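Local coordinates for GTN Reductase (Agrobacterium tumefaciens, PDB 5N6G), which binds FMN and probably reduces activated carbon-carbon double bonds with NADH or NADPH, as an ene-reductase of the Old Yellow Enzyme type, at residues M21-R26 with L50-G55; N38-E43 with G362-P367; V95-H100 with E176-N181; F331-D336 with N348-P353. All coordinates share one frame; numbering follows the deposited sequence.

Contact 1: residues M21-R26 with L50-G55; sequences MAPLTR and LIVTEG. With FMN (flavin mononucleotide), chain B; 8OZ (2-Phenylacrylic acid), chain C.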
# COMPACT_ATOMS: atom_id res chain seq x y z
N MET A 21 10.08 -5.42 -0.44
CA MET A 21 9.17 -5.77 -1.53
C MET A 21 7.94 -4.88 -1.45
O MET A 21 7.14 -4.96 -0.49
CB MET A 21 8.78 -7.25 -1.47
CG MET A 21 7.78 -7.64 -2.54
SD MET A 21 7.50 -9.40 -2.54
CE MET A 21 6.04 -9.54 -3.58
N ALA A 22 7.79 -4.00 -2.44
CA ALA A 22 6.66 -3.09 -2.48
C ALA A 22 5.35 -3.86 -2.67
O ALA A 22 5.34 -5.00 -3.17
CB ALA A 22 6.82 -2.10 -3.62
N PRO A 23 4.22 -3.26 -2.28
CA PRO A 23 2.92 -3.93 -2.44
C PRO A 23 2.57 -4.07 -3.91
O PRO A 23 2.70 -3.12 -4.69
CB PRO A 23 1.95 -2.98 -1.73
CG PRO A 23 2.63 -1.62 -1.77
CD PRO A 23 4.11 -1.93 -1.64
N LEU A 24 2.13 -5.27 -4.30
CA LEU A 24 1.84 -5.56 -5.70
C LEU A 24 0.56 -6.38 -5.83
O LEU A 24 0.59 -7.60 -5.64
CB LEU A 24 3.01 -6.30 -6.32
CG LEU A 24 4.35 -5.55 -6.35
CD1 LEU A 24 5.49 -6.55 -6.43
CD2 LEU A 24 4.34 -4.59 -7.52
N THR A 25 -0.52 -5.73 -6.23
CA THR A 25 -1.76 -6.41 -6.61
C THR A 25 -1.54 -7.34 -7.80
O THR A 25 -1.05 -6.92 -8.85
CB THR A 25 -2.83 -5.36 -6.94
OG1 THR A 25 -3.15 -4.64 -5.74
CG2 THR A 25 -4.11 -5.98 -7.48
N ARG A 26 -1.89 -8.62 -7.63
CA ARG A 26 -1.72 -9.60 -8.69
C ARG A 26 -3.01 -10.30 -9.09
O ARG A 26 -3.00 -11.03 -10.07
CB ARG A 26 -0.68 -10.66 -8.29
CG ARG A 26 0.63 -10.10 -7.67
CD ARG A 26 1.41 -9.19 -8.61
NE ARG A 26 1.66 -9.84 -9.89
CZ ARG A 26 2.68 -10.66 -10.14
NH1 ARG A 26 3.59 -10.91 -9.20
NH2 ARG A 26 2.80 -11.21 -11.32
N LEU A 50 11.82 -6.76 4.20
CA LEU A 50 10.41 -6.65 4.55
C LEU A 50 9.59 -6.87 3.29
O LEU A 50 9.90 -6.30 2.23
CB LEU A 50 10.10 -5.28 5.16
CG LEU A 50 8.68 -5.01 5.59
CD1 LEU A 50 8.28 -5.92 6.73
CD2 LEU A 50 8.55 -3.57 6.00
N ILE A 51 8.54 -7.70 3.39
CA ILE A 51 7.52 -7.80 2.36
C ILE A 51 6.34 -6.96 2.78
O ILE A 51 5.84 -7.12 3.90
CB ILE A 51 7.09 -9.26 2.15
CG1 ILE A 51 8.22 -10.10 1.56
CG2 ILE A 51 5.85 -9.32 1.26
CD1 ILE A 51 7.94 -11.60 1.52
N VAL A 52 5.86 -6.09 1.88
CA VAL A 52 4.54 -5.49 2.00
C VAL A 52 3.63 -6.26 1.06
O VAL A 52 3.94 -6.40 -0.13
CB VAL A 52 4.54 -3.99 1.66
CG1 VAL A 52 3.17 -3.40 1.91
CG2 VAL A 52 5.62 -3.26 2.46
N THR A 53 2.53 -6.79 1.59
CA THR A 53 1.65 -7.56 0.74
C THR A 53 1.00 -6.67 -0.31
O THR A 53 0.89 -5.45 -0.15
CB THR A 53 0.51 -8.25 1.51
OG1 THR A 53 -0.40 -7.27 2.06
CG2 THR A 53 1.00 -9.14 2.62
N GLU A 54 0.48 -7.32 -1.34
CA GLU A 54 -0.55 -6.71 -2.18
C GLU A 54 -1.61 -6.06 -1.31
O GLU A 54 -1.89 -6.51 -0.20
CB GLU A 54 -1.20 -7.79 -3.06
CG GLU A 54 -1.99 -8.87 -2.31
CD GLU A 54 -2.00 -10.20 -3.06
OE1 GLU A 54 -2.83 -10.39 -3.98
OE2 GLU A 54 -1.17 -11.07 -2.71
N GLY A 55 -2.25 -5.02 -1.82
CA GLY A 55 -3.34 -4.43 -1.08
C GLY A 55 -4.36 -5.47 -0.71
O GLY A 55 -4.74 -6.31 -1.54
N1 FMN B . 0.93 -0.02 -4.98
C2 FMN B . 0.25 -0.19 -3.80
O2 FMN B . 0.34 0.65 -2.87
N3 FMN B . -0.52 -1.31 -3.61
C4 FMN B . -0.73 -2.31 -4.54
O4 FMN B . -1.40 -3.30 -4.26
C4A FMN B . -0.03 -2.11 -5.80
N5 FMN B . -0.15 -3.03 -6.72
C5A FMN B . 0.64 -2.91 -7.85
C6 FMN B . 0.62 -3.94 -8.79
C7 FMN B . 1.47 -3.93 -9.88
C7M FMN B . 1.43 -5.08 -10.85
C8 FMN B . 2.37 -2.87 -10.05
C8M FMN B . 3.35 -2.85 -11.19
C9 FMN B . 2.38 -1.82 -9.13
C9A FMN B . 1.53 -1.85 -8.03
N10 FMN B . 1.60 -0.87 -7.02
C10 FMN B . 0.81 -0.95 -5.90
C1' FMN B . 2.67 0.14 -7.10
C2' FMN B . 4.00 -0.44 -6.65
O2' FMN B . 3.97 -0.77 -5.26
C3' FMN B . 5.18 0.50 -6.90
O3' FMN B . 4.94 1.75 -6.26
C4' FMN B . 5.46 0.75 -8.38
O4' FMN B . 5.58 -0.49 -9.08
C5' FMN B . 6.69 1.62 -8.59
O5' FMN B . 7.87 0.95 -8.09
P FMN B . 8.98 0.22 -9.02
O1P FMN B . 9.56 1.31 -9.89
O2P FMN B . 8.21 -0.79 -9.86
O3P FMN B . 9.94 -0.38 -8.06
C4 8OZ C . -2.34 -1.90 -9.88
C5 8OZ C . -3.51 -2.54 -10.19
C6 8OZ C . -4.55 -2.54 -9.28
C7 8OZ C . -4.41 -1.91 -8.06
C8 8OZ C . -2.37 0.65 -6.24
C 8OZ C . -3.45 -1.34 -5.29
O 8OZ C . -2.07 1.08 -5.16
C1 8OZ C . -3.03 -0.70 -6.37
C2 8OZ C . -3.22 -1.27 -7.73
C3 8OZ C . -2.19 -1.26 -8.66
O1 8OZ C . -2.18 1.32 -7.35
O HOH W 1 3.70 -7.23 -2.74
O HOH W 2 -4.35 -6.61 -4.25
O HOH W 3 -4.13 -8.98 -5.61

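Contact 2: residues N38-E43 with G362-P367; sequences NATYYE and GYTDYP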
# COMPACT_ATOMS: atom_id res chain seq x y z
N ASN A 38 -0.43 -18.52 -3.87
CA ASN A 38 -0.06 -17.26 -3.24
C ASN A 38 1.04 -17.48 -2.21
O ASN A 38 1.96 -16.66 -2.07
CB ASN A 38 -1.27 -16.62 -2.55
CG ASN A 38 -2.45 -16.32 -3.47
OD1 ASN A 38 -3.61 -16.36 -3.03
ND2 ASN A 38 -2.18 -16.00 -4.72
N ALA A 39 0.95 -18.60 -1.47
CA ALA A 39 1.96 -18.88 -0.45
C ALA A 39 3.32 -19.13 -1.09
O ALA A 39 4.34 -18.64 -0.60
CB ALA A 39 1.55 -20.06 0.42
N THR A 40 3.35 -19.88 -2.19
CA THR A 40 4.62 -20.11 -2.87
C THR A 40 5.23 -18.78 -3.30
O THR A 40 6.43 -18.55 -3.12
CB THR A 40 4.39 -21.02 -4.07
OG1 THR A 40 3.89 -22.26 -3.57
CG2 THR A 40 5.67 -21.25 -4.89
N TYR A 41 4.41 -17.92 -3.89
CA TYR A 41 4.88 -16.63 -4.40
C TYR A 41 5.57 -15.81 -3.33
O TYR A 41 6.66 -15.27 -3.54
CB TYR A 41 3.69 -15.88 -4.98
CG TYR A 41 3.84 -14.40 -5.27
CD1 TYR A 41 4.58 -13.95 -6.35
CD2 TYR A 41 3.16 -13.46 -4.51
CE1 TYR A 41 4.66 -12.59 -6.64
CE2 TYR A 41 3.23 -12.11 -4.80
CZ TYR A 41 3.98 -11.70 -5.88
OH TYR A 41 4.03 -10.37 -6.18
N TYR A 42 4.93 -15.67 -2.16
CA TYR A 42 5.54 -14.86 -1.11
C TYR A 42 6.76 -15.56 -0.51
O TYR A 42 7.76 -14.91 -0.19
CB TYR A 42 4.53 -14.51 -0.02
CG TYR A 42 3.60 -13.40 -0.43
CD1 TYR A 42 4.06 -12.10 -0.56
CD2 TYR A 42 2.25 -13.64 -0.69
CE1 TYR A 42 3.20 -11.06 -0.93
CE2 TYR A 42 1.40 -12.62 -1.06
CZ TYR A 42 1.88 -11.33 -1.19
OH TYR A 42 1.02 -10.29 -1.54
N GLU A 43 6.70 -16.89 -0.35
CA GLU A 43 7.82 -17.61 0.23
C GLU A 43 9.06 -17.49 -0.65
O GLU A 43 10.19 -17.46 -0.14
CB GLU A 43 7.44 -19.08 0.46
CG GLU A 43 6.38 -19.24 1.57
CD GLU A 43 5.67 -20.60 1.56
OE1 GLU A 43 5.98 -21.45 0.70
OE2 GLU A 43 4.80 -20.82 2.44
N GLY A 362 4.23 -16.15 -15.03
CA GLY A 362 4.46 -14.75 -14.67
C GLY A 362 4.21 -14.42 -13.22
O GLY A 362 4.02 -13.25 -12.88
N TYR A 363 4.24 -15.43 -12.35
CA TYR A 363 3.93 -15.25 -10.94
C TYR A 363 4.94 -16.02 -10.10
O TYR A 363 5.77 -15.41 -9.40
CB TYR A 363 2.50 -15.73 -10.68
CG TYR A 363 1.93 -15.48 -9.30
CD1 TYR A 363 1.87 -14.22 -8.75
CD2 TYR A 363 1.41 -16.53 -8.57
CE1 TYR A 363 1.34 -14.02 -7.50
CE2 TYR A 363 0.85 -16.34 -7.33
CZ TYR A 363 0.83 -15.08 -6.78
OH TYR A 363 0.27 -14.87 -5.55
N THR A 364 4.91 -17.34 -10.17
CA THR A 364 5.83 -18.17 -9.41
C THR A 364 6.90 -18.83 -10.26
O THR A 364 7.72 -19.61 -9.74
CB THR A 364 5.05 -19.25 -8.66
OG1 THR A 364 4.16 -19.88 -9.58
CG2 THR A 364 4.25 -18.68 -7.51
N ASP A 365 6.94 -18.57 -11.57
CA ASP A 365 7.87 -19.26 -12.44
C ASP A 365 9.01 -18.38 -12.93
O ASP A 365 9.72 -18.76 -13.85
CB ASP A 365 7.14 -19.87 -13.64
CG ASP A 365 6.58 -18.81 -14.58
OD1 ASP A 365 6.48 -17.64 -14.18
OD2 ASP A 365 6.26 -19.18 -15.73
N TYR A 366 9.20 -17.19 -12.34
CA TYR A 366 10.43 -16.47 -12.62
C TYR A 366 11.58 -17.16 -11.90
O TYR A 366 11.47 -17.44 -10.70
CB TYR A 366 10.34 -15.05 -12.16
CG TYR A 366 9.47 -14.11 -12.94
CD1 TYR A 366 9.97 -13.42 -14.03
CD2 TYR A 366 8.17 -13.82 -12.51
CE1 TYR A 366 9.19 -12.50 -14.72
CE2 TYR A 366 7.39 -12.89 -13.19
CZ TYR A 366 7.90 -12.23 -14.30
OH TYR A 366 7.15 -11.29 -15.00
N PRO A 367 12.70 -17.40 -12.56
CA PRO A 367 13.76 -18.20 -11.95
C PRO A 367 14.63 -17.41 -10.99
O PRO A 367 14.88 -16.21 -11.14
CB PRO A 367 14.59 -18.66 -13.16
CG PRO A 367 14.41 -17.57 -14.14
CD PRO A 367 12.98 -17.10 -13.97

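Contact 3: residues V95-H100 with E176-N181; sequences VAQIWH and EIHAAN. With FMN (flavin mononucleotide), chain B; 8OZ (2-Phenylacrylic acid), chain C.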
# COMPACT_ATOMS: atom_id res chain seq x y z
N VAL A 95 4.32 -7.41 6.37
CA VAL A 95 3.23 -6.56 6.84
C VAL A 95 2.12 -6.58 5.80
O VAL A 95 2.36 -6.65 4.59
CB VAL A 95 3.68 -5.12 7.13
CG1 VAL A 95 4.68 -5.11 8.29
CG2 VAL A 95 4.29 -4.48 5.90
N ALA A 96 0.89 -6.49 6.28
CA ALA A 96 -0.29 -6.48 5.41
C ALA A 96 -0.62 -5.06 5.01
O ALA A 96 -0.74 -4.18 5.88
CB ALA A 96 -1.48 -7.09 6.13
N GLN A 97 -0.77 -4.82 3.70
CA GLN A 97 -1.18 -3.49 3.23
C GLN A 97 -2.70 -3.42 3.30
O GLN A 97 -3.39 -3.84 2.38
CB GLN A 97 -0.69 -3.19 1.82
CG GLN A 97 -0.98 -1.73 1.50
CD GLN A 97 -0.74 -1.29 0.08
OE1 GLN A 97 -1.25 -1.88 -0.88
NE2 GLN A 97 -0.02 -0.20 -0.07
N ILE A 98 -3.23 -2.86 4.38
CA ILE A 98 -4.67 -2.90 4.60
C ILE A 98 -5.32 -1.75 3.83
O ILE A 98 -4.86 -0.60 3.87
CB ILE A 98 -5.01 -2.89 6.10
CG1 ILE A 98 -4.51 -1.63 6.83
CG2 ILE A 98 -4.47 -4.20 6.75
CD1 ILE A 98 -4.95 -1.60 8.33
N TRP A 99 -6.38 -2.07 3.09
CA TRP A 99 -6.80 -1.29 1.95
C TRP A 99 -8.30 -0.99 2.00
O TRP A 99 -9.09 -1.84 2.39
CB TRP A 99 -6.49 -2.08 0.71
CG TRP A 99 -6.53 -1.42 -0.62
CD1 TRP A 99 -6.51 -0.08 -0.90
CD2 TRP A 99 -6.51 -2.10 -1.87
NE1 TRP A 99 -6.48 0.11 -2.27
CE2 TRP A 99 -6.49 -1.12 -2.89
CE3 TRP A 99 -6.52 -3.45 -2.23
CZ2 TRP A 99 -6.46 -1.46 -4.23
CZ3 TRP A 99 -6.49 -3.79 -3.55
CH2 TRP A 99 -6.48 -2.80 -4.54
N HIS A 100 -8.67 0.21 1.58
CA HIS A 100 -10.04 0.53 1.22
C HIS A 100 -9.96 1.38 -0.04
O HIS A 100 -9.32 2.44 -0.05
CB HIS A 100 -10.78 1.29 2.34
CG HIS A 100 -12.26 1.35 2.15
ND1 HIS A 100 -12.85 1.85 1.01
CD2 HIS A 100 -13.27 0.96 2.96
CE1 HIS A 100 -14.16 1.74 1.12
NE2 HIS A 100 -14.44 1.22 2.30
N GLU A 176 0.76 -2.01 6.87
CA GLU A 176 0.95 -0.75 6.17
C GLU A 176 -0.43 -0.23 5.78
O GLU A 176 -1.14 -0.88 5.01
CB GLU A 176 1.81 -0.93 4.92
CG GLU A 176 1.96 0.34 4.10
CD GLU A 176 2.91 0.20 2.91
OE1 GLU A 176 4.16 0.30 3.08
OE2 GLU A 176 2.39 0.02 1.78
N ILE A 177 -0.80 0.93 6.30
CA ILE A 177 -2.06 1.54 5.89
C ILE A 177 -1.90 2.07 4.48
O ILE A 177 -1.02 2.89 4.21
CB ILE A 177 -2.46 2.66 6.86
CG1 ILE A 177 -2.78 2.11 8.24
CG2 ILE A 177 -3.65 3.40 6.33
CD1 ILE A 177 -2.69 3.16 9.36
N HIS A 178 -2.75 1.62 3.56
CA HIS A 178 -2.73 2.15 2.19
C HIS A 178 -3.37 3.53 2.17
O HIS A 178 -4.60 3.66 2.16
CB HIS A 178 -3.46 1.22 1.24
CG HIS A 178 -3.12 1.44 -0.20
ND1 HIS A 178 -2.65 2.64 -0.68
CD2 HIS A 178 -3.17 0.60 -1.26
CE1 HIS A 178 -2.40 2.53 -1.97
NE2 HIS A 178 -2.72 1.30 -2.35
N ALA A 179 -2.54 4.57 2.13
CA ALA A 179 -3.05 5.94 2.08
C ALA A 179 -2.53 6.63 0.83
O ALA A 179 -2.28 7.85 0.83
CB ALA A 179 -2.66 6.72 3.33
N ALA A 180 -2.41 5.87 -0.25
CA ALA A 180 -1.75 6.28 -1.46
C ALA A 180 -2.64 5.99 -2.68
O ALA A 180 -3.76 5.48 -2.56
CB ALA A 180 -0.38 5.57 -1.60
N ASN A 181 -2.14 6.40 -3.83
CA ASN A 181 -2.63 6.04 -5.16
C ASN A 181 -4.13 6.24 -5.36
O ASN A 181 -4.78 5.48 -6.08
CB ASN A 181 -2.23 4.61 -5.49
CG ASN A 181 -0.74 4.43 -5.49
OD1 ASN A 181 0.00 5.37 -5.76
ND2 ASN A 181 -0.28 3.24 -5.17
N1 FMN B . 0.93 -0.02 -4.98
C2 FMN B . 0.25 -0.19 -3.80
O2 FMN B . 0.34 0.65 -2.87
N3 FMN B . -0.52 -1.31 -3.61
C4 FMN B . -0.73 -2.31 -4.54
O4 FMN B . -1.40 -3.30 -4.26
C4A FMN B . -0.03 -2.11 -5.80
N5 FMN B . -0.15 -3.03 -6.72
C5A FMN B . 0.64 -2.91 -7.85
C6 FMN B . 0.62 -3.94 -8.79
C7 FMN B . 1.47 -3.93 -9.88
C7M FMN B . 1.43 -5.08 -10.85
C8 FMN B . 2.37 -2.87 -10.05
C8M FMN B . 3.35 -2.85 -11.19
C9 FMN B . 2.38 -1.82 -9.13
C9A FMN B . 1.53 -1.85 -8.03
N10 FMN B . 1.60 -0.87 -7.02
C10 FMN B . 0.81 -0.95 -5.90
C1' FMN B . 2.67 0.14 -7.10
C2' FMN B . 4.00 -0.44 -6.65
O2' FMN B . 3.97 -0.77 -5.26
C3' FMN B . 5.18 0.50 -6.90
O3' FMN B . 4.94 1.75 -6.26
C4' FMN B . 5.46 0.75 -8.38
O4' FMN B . 5.58 -0.49 -9.08
C5' FMN B . 6.69 1.62 -8.59
O5' FMN B . 7.87 0.95 -8.09
P FMN B . 8.98 0.22 -9.02
O1P FMN B . 9.56 1.31 -9.89
O2P FMN B . 8.21 -0.79 -9.86
O3P FMN B . 9.94 -0.38 -8.06
C4 8OZ C . -2.34 -1.90 -9.88
C5 8OZ C . -3.51 -2.54 -10.19
C6 8OZ C . -4.55 -2.54 -9.28
C7 8OZ C . -4.41 -1.91 -8.06
C8 8OZ C . -2.37 0.65 -6.24
C 8OZ C . -3.45 -1.34 -5.29
O 8OZ C . -2.07 1.08 -5.16
C1 8OZ C . -3.03 -0.70 -6.37
C2 8OZ C . -3.22 -1.27 -7.73
C3 8OZ C . -2.19 -1.26 -8.66
O1 8OZ C . -2.18 1.32 -7.35
O HOH W 4 -6.35 1.79 3.32
O HOH W 5 -7.17 4.19 1.11

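Contact 4: residues F331-D336 with N348-P353; sequences FIANPD and NAPNQP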
# COMPACT_ATOMS: atom_id res chain seq x y z
N PHE A 331 10.80 -6.97 -8.02
CA PHE A 331 10.44 -8.13 -7.20
C PHE A 331 9.44 -9.05 -7.90
O PHE A 331 9.44 -10.26 -7.64
CB PHE A 331 9.90 -7.68 -5.84
CG PHE A 331 10.90 -7.83 -4.73
CD1 PHE A 331 11.40 -9.08 -4.42
CD2 PHE A 331 11.35 -6.73 -4.02
CE1 PHE A 331 12.33 -9.25 -3.41
CE2 PHE A 331 12.28 -6.89 -3.01
CZ PHE A 331 12.77 -8.15 -2.71
N ILE A 332 8.59 -8.53 -8.80
CA ILE A 332 7.78 -9.43 -9.62
C ILE A 332 8.67 -10.45 -10.30
O ILE A 332 8.39 -11.65 -10.28
CB ILE A 332 6.97 -8.63 -10.66
CG1 ILE A 332 5.89 -7.82 -9.95
CG2 ILE A 332 6.36 -9.57 -11.71
CD1 ILE A 332 5.10 -6.91 -10.89
N ALA A 333 9.76 -9.99 -10.89
CA ALA A 333 10.53 -10.80 -11.82
C ALA A 333 11.72 -11.49 -11.18
O ALA A 333 12.33 -12.34 -11.83
CB ALA A 333 11.01 -9.94 -13.00
N ASN A 334 12.08 -11.14 -9.95
CA ASN A 334 13.32 -11.62 -9.32
C ASN A 334 12.99 -12.05 -7.90
O ASN A 334 13.06 -11.23 -6.96
CB ASN A 334 14.39 -10.54 -9.33
CG ASN A 334 14.81 -10.18 -10.71
OD1 ASN A 334 15.64 -10.86 -11.30
ND2 ASN A 334 14.20 -9.13 -11.27
N PRO A 335 12.64 -13.31 -7.70
CA PRO A 335 12.32 -13.75 -6.33
C PRO A 335 13.50 -13.56 -5.40
O PRO A 335 13.32 -13.16 -4.24
CB PRO A 335 11.94 -15.22 -6.52
CG PRO A 335 12.55 -15.63 -7.81
CD PRO A 335 12.53 -14.41 -8.68
N ASP A 336 14.71 -13.83 -5.88
CA ASP A 336 15.94 -13.64 -5.12
C ASP A 336 16.61 -12.31 -5.46
O ASP A 336 17.82 -12.24 -5.66
CB ASP A 336 16.90 -14.80 -5.35
CG ASP A 336 17.27 -15.00 -6.81
OD1 ASP A 336 16.59 -14.47 -7.71
OD2 ASP A 336 18.26 -15.72 -7.06
N ASN A 348 16.16 -10.56 -14.00
CA ASN A 348 15.13 -10.93 -14.96
C ASN A 348 14.27 -9.71 -15.29
O ASN A 348 14.06 -8.84 -14.44
CB ASN A 348 14.20 -12.02 -14.40
CG ASN A 348 14.91 -13.31 -14.05
OD1 ASN A 348 15.76 -13.81 -14.79
ND2 ASN A 348 14.52 -13.88 -12.93
N ALA A 349 13.74 -9.69 -16.51
CA ALA A 349 12.83 -8.62 -16.94
C ALA A 349 11.38 -8.97 -16.60
O ALA A 349 10.94 -10.11 -16.82
CB ALA A 349 12.96 -8.39 -18.44
N PRO A 350 10.58 -8.03 -16.10
CA PRO A 350 9.17 -8.34 -15.82
C PRO A 350 8.36 -8.50 -17.10
O PRO A 350 8.63 -7.85 -18.12
CB PRO A 350 8.68 -7.12 -15.01
CG PRO A 350 9.89 -6.32 -14.70
CD PRO A 350 10.90 -6.64 -15.74
N ASN A 351 7.36 -9.38 -17.03
CA ASN A 351 6.43 -9.63 -18.13
C ASN A 351 5.10 -8.95 -17.80
O ASN A 351 4.26 -9.51 -17.08
CB ASN A 351 6.27 -11.13 -18.36
CG ASN A 351 5.34 -11.44 -19.53
OD1 ASN A 351 4.20 -11.87 -19.34
ND2 ASN A 351 5.83 -11.23 -20.75
N GLN A 352 4.91 -7.73 -18.31
CA GLN A 352 3.72 -6.96 -17.95
C GLN A 352 2.41 -7.69 -18.25
O GLN A 352 1.47 -7.55 -17.45
CB GLN A 352 3.74 -5.61 -18.68
CG GLN A 352 2.78 -4.58 -18.10
CD GLN A 352 1.35 -4.74 -18.59
OE1 GLN A 352 1.10 -5.33 -19.65
NE2 GLN A 352 0.39 -4.21 -17.83
N PRO A 353 2.27 -8.44 -19.34
CA PRO A 353 0.98 -9.11 -19.62
C PRO A 353 0.54 -10.10 -18.56
O PRO A 353 -0.64 -10.47 -18.55
CB PRO A 353 1.24 -9.82 -20.95
CG PRO A 353 2.31 -9.02 -21.60
CD PRO A 353 3.19 -8.53 -20.49

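Contact 1: residues M21-R26 with L50-G55
The first two strands of the flavin-binding TIM barrel meet here, where Met-21, the last residue of strand 19-21, pairs in parallel with Ile-51. Met-21 N donates to Leu-50 O (2.8 Å), and Met-21 O accepts from Val-52 N (2.9 Å), which fixes the residue by both backbone groups. With CG anti to the backbone N (chi1 177°) and the rest extended, the flexible Met-21 side chain runs alongside Ile-51, and its SD lies 4.1 Å from Ile-51 CG2. Beyond this pair no direct hydrogen bond joins the two backbones. Pro-23, which has no N-H to satisfy, suits the place: its CA-H points at Val-52 O, its CB rests 3.9 Å from Val-52 CG1, and its CG touches the flavin C2 at 3.4 Å. One water joins the two backbones here, donating to Ala-22 O and Val-52 O.

Farther on, both segments converge on flavin O4. Thr-25 OG1 donates to it at 2.7 Å and Gly-55 N at 3.1 Å, while Thr-25 N donates to flavin N5 (2.8 Å). Donors to N5 and O4 probably draw electron density from the ring and would help it accept electrons. The branched threonine does double duty, since its methyl CG2 also approaches the phenyl ring of 2-phenylacrylic acid. Donors to N5 and O4 at the C-terminal ends of barrel strands and in the loops after them are characteristic of the Old Yellow Enzyme active site.

Contact 2: residues N38-E43 with G362-P367
Asn-38 ND2 has two acceptors, the hydroxyl oxygen of Tyr-363 across the contact and the backbone O of Arg-28. The bond to Tyr-363 OH is 2.8 Å long and bent, 146° at the hydrogen, with the hydroxyl somewhat out of the amide plane; the amide plane itself stands perpendicular to the ring. Asparagine suits this place because its other end works too: OD1 accepts from Ser-29 OG and Asn-35 N.

Next to this bond the ring of Tyr-363 lies flat on that of Tyr-41 in an offset stack, with centroids 4.2 Å apart and planes at 18°. The side chains cross at about a right angle and the rings are displaced: Tyr-363 CE1 sits over the middle of the Tyr-41 ring, 3.4 Å from Tyr-41 CG. Tyr-41 CB in turn stands over the face of the Tyr-363 ring, 3.9 Å from its centroid, in a CH-pi contact. Tyr-363 reaches this far because CG is anti to its backbone N (chi1 -173°). Tyrosine fits both positions, offering a broad face for stacking and a hydroxyl for a polar partner; Tyr-41 OH bonds with Arg-26 NH1. Beside the stack the methyl CG2 of Thr-364 packs on the helix, 3.8 Å from Tyr-41 CB and 3.9 Å from Thr-40 CG2.

The contact thus fastens a C-terminal loop, which comes well after helix 337-343, onto helix 36-43, whose Asn-38 and Tyr-42 side chains also pack on helix 74-89.

Contact 3: residues V95-H100 with E176-N181
Gln-97 and His-178, stacked on each other, belong to the first shell around the flavin and the bound acid. Gln-97 reads the pyrimidine edge of FMN with both ends of its amide: OE1 accepts from flavin N3 (2.9 Å), and NE2 donates nearly straight to O2 (2.9 Å, 171°). His-178 NE2 donates to the carboxylate O of 2-phenylacrylic acid at 2.9 Å, and Asn-181 ND2 donates to the same oxygen at 2.8 Å. That oxygen is gripped by two donors, which would favour a substrate bearing a carbonyl or carboxylate; a histidine and asparagine pair of this kind binds the activating group in Old Yellow Enzymes.

Stacking and second-shell bonds hold these groups in place. The Gln-97 amide lies over one face of the imidazole, only 23° from parallel, and the five-membered ring of Trp-99 makes an offset stack with the same imidazole, centroids 4.5 Å apart. Trp-99 also brings CZ2 to 3.2 Å from the methylene carbon C of the ligand. Ala-180 N donates to His-178 ND1 close to the ring plane, which helps set the ring's rotation. Glu-176, extended alongside Gln-97, receives a weak bond from Gln-97 NE2 at its OE2, while its OE1 bonds with His-265 ND1.

Beneath lies parallel pairing: Ala-96 O takes Glu-176 N, Ile-98 N gives to Glu-176 O, and Ile-98 O takes His-178 N. Ile-98 and Ile-177 point to the opposite side of the sheet, packing on helix 204-222, while strands 50-57 and 227-231 flank the pair within the barrel.

Contact 4: residues F331-D336 with N348-P353
Asn-334 engages the backbone of Asn-348 with both ends of its amide. Its OD1 accepts from Asn-348 N at 2.8 Å, in the carbonyl plane and on a lone pair, and its ND2 donates to Asn-348 O at 3.2 Å. Asn-348 answers with its own side chain: ND2 donates to Ala-333 O (2.9 Å), the acceptor lying in the amide plane and the donor nearly along the C=O axis. The two amide planes are almost parallel, 9° apart. Asparagine, short and with a donor and an acceptor side by side, is apt at 334, where both serve and ND2 also meets Ala-330 O; at 348 the ND2 supplies a donor to two carbonyls, Ala-333 O and Pro-367 O.

Asn-334 is the residue at which the chain leaves helix 329-333, the short helix that follows the last barrel strand, 324-327, and begins at the FMN-binding Lys-329. Through these bonds the loop after helix 337-343 is held against the end of that helix.

Packing lies beside the bonds. Ala-333 CB lies 3.5 Å from Asn-348 O and 3.7 Å from Pro-350 N, a closeness that suits a methyl group. Pro-350 brings CB and CG of its ring beside this methyl, CG 4.2 Å from Ala-333 CB, and Tyr-366 also touches Ala-333.

In the fold
Contacts 1 and 3 lie in the eight-stranded parallel barrel, centres 10 Å apart, and adjoin each other where strands 50-57 and 94-99 are neighbours; both touch FMN and 2-phenylacrylic acid. Contacts 2 and 4 lie outside the barrel, about 20 Å from the chain's centre and 10 Å from each other, where Tyr-366 OH bonds with Asn-351 N. Along the chain, contacts 1 and 2 interleave, contact 3 follows contact 1, and contacts 3 and 4 are nested within the long span closed by contact 2. Bonds to Gly-362 O and Tyr-42 OH tie the flavin-binding end of the barrel to the C-terminal segment through Arg-26 and to helix 36-43 through Glu-54.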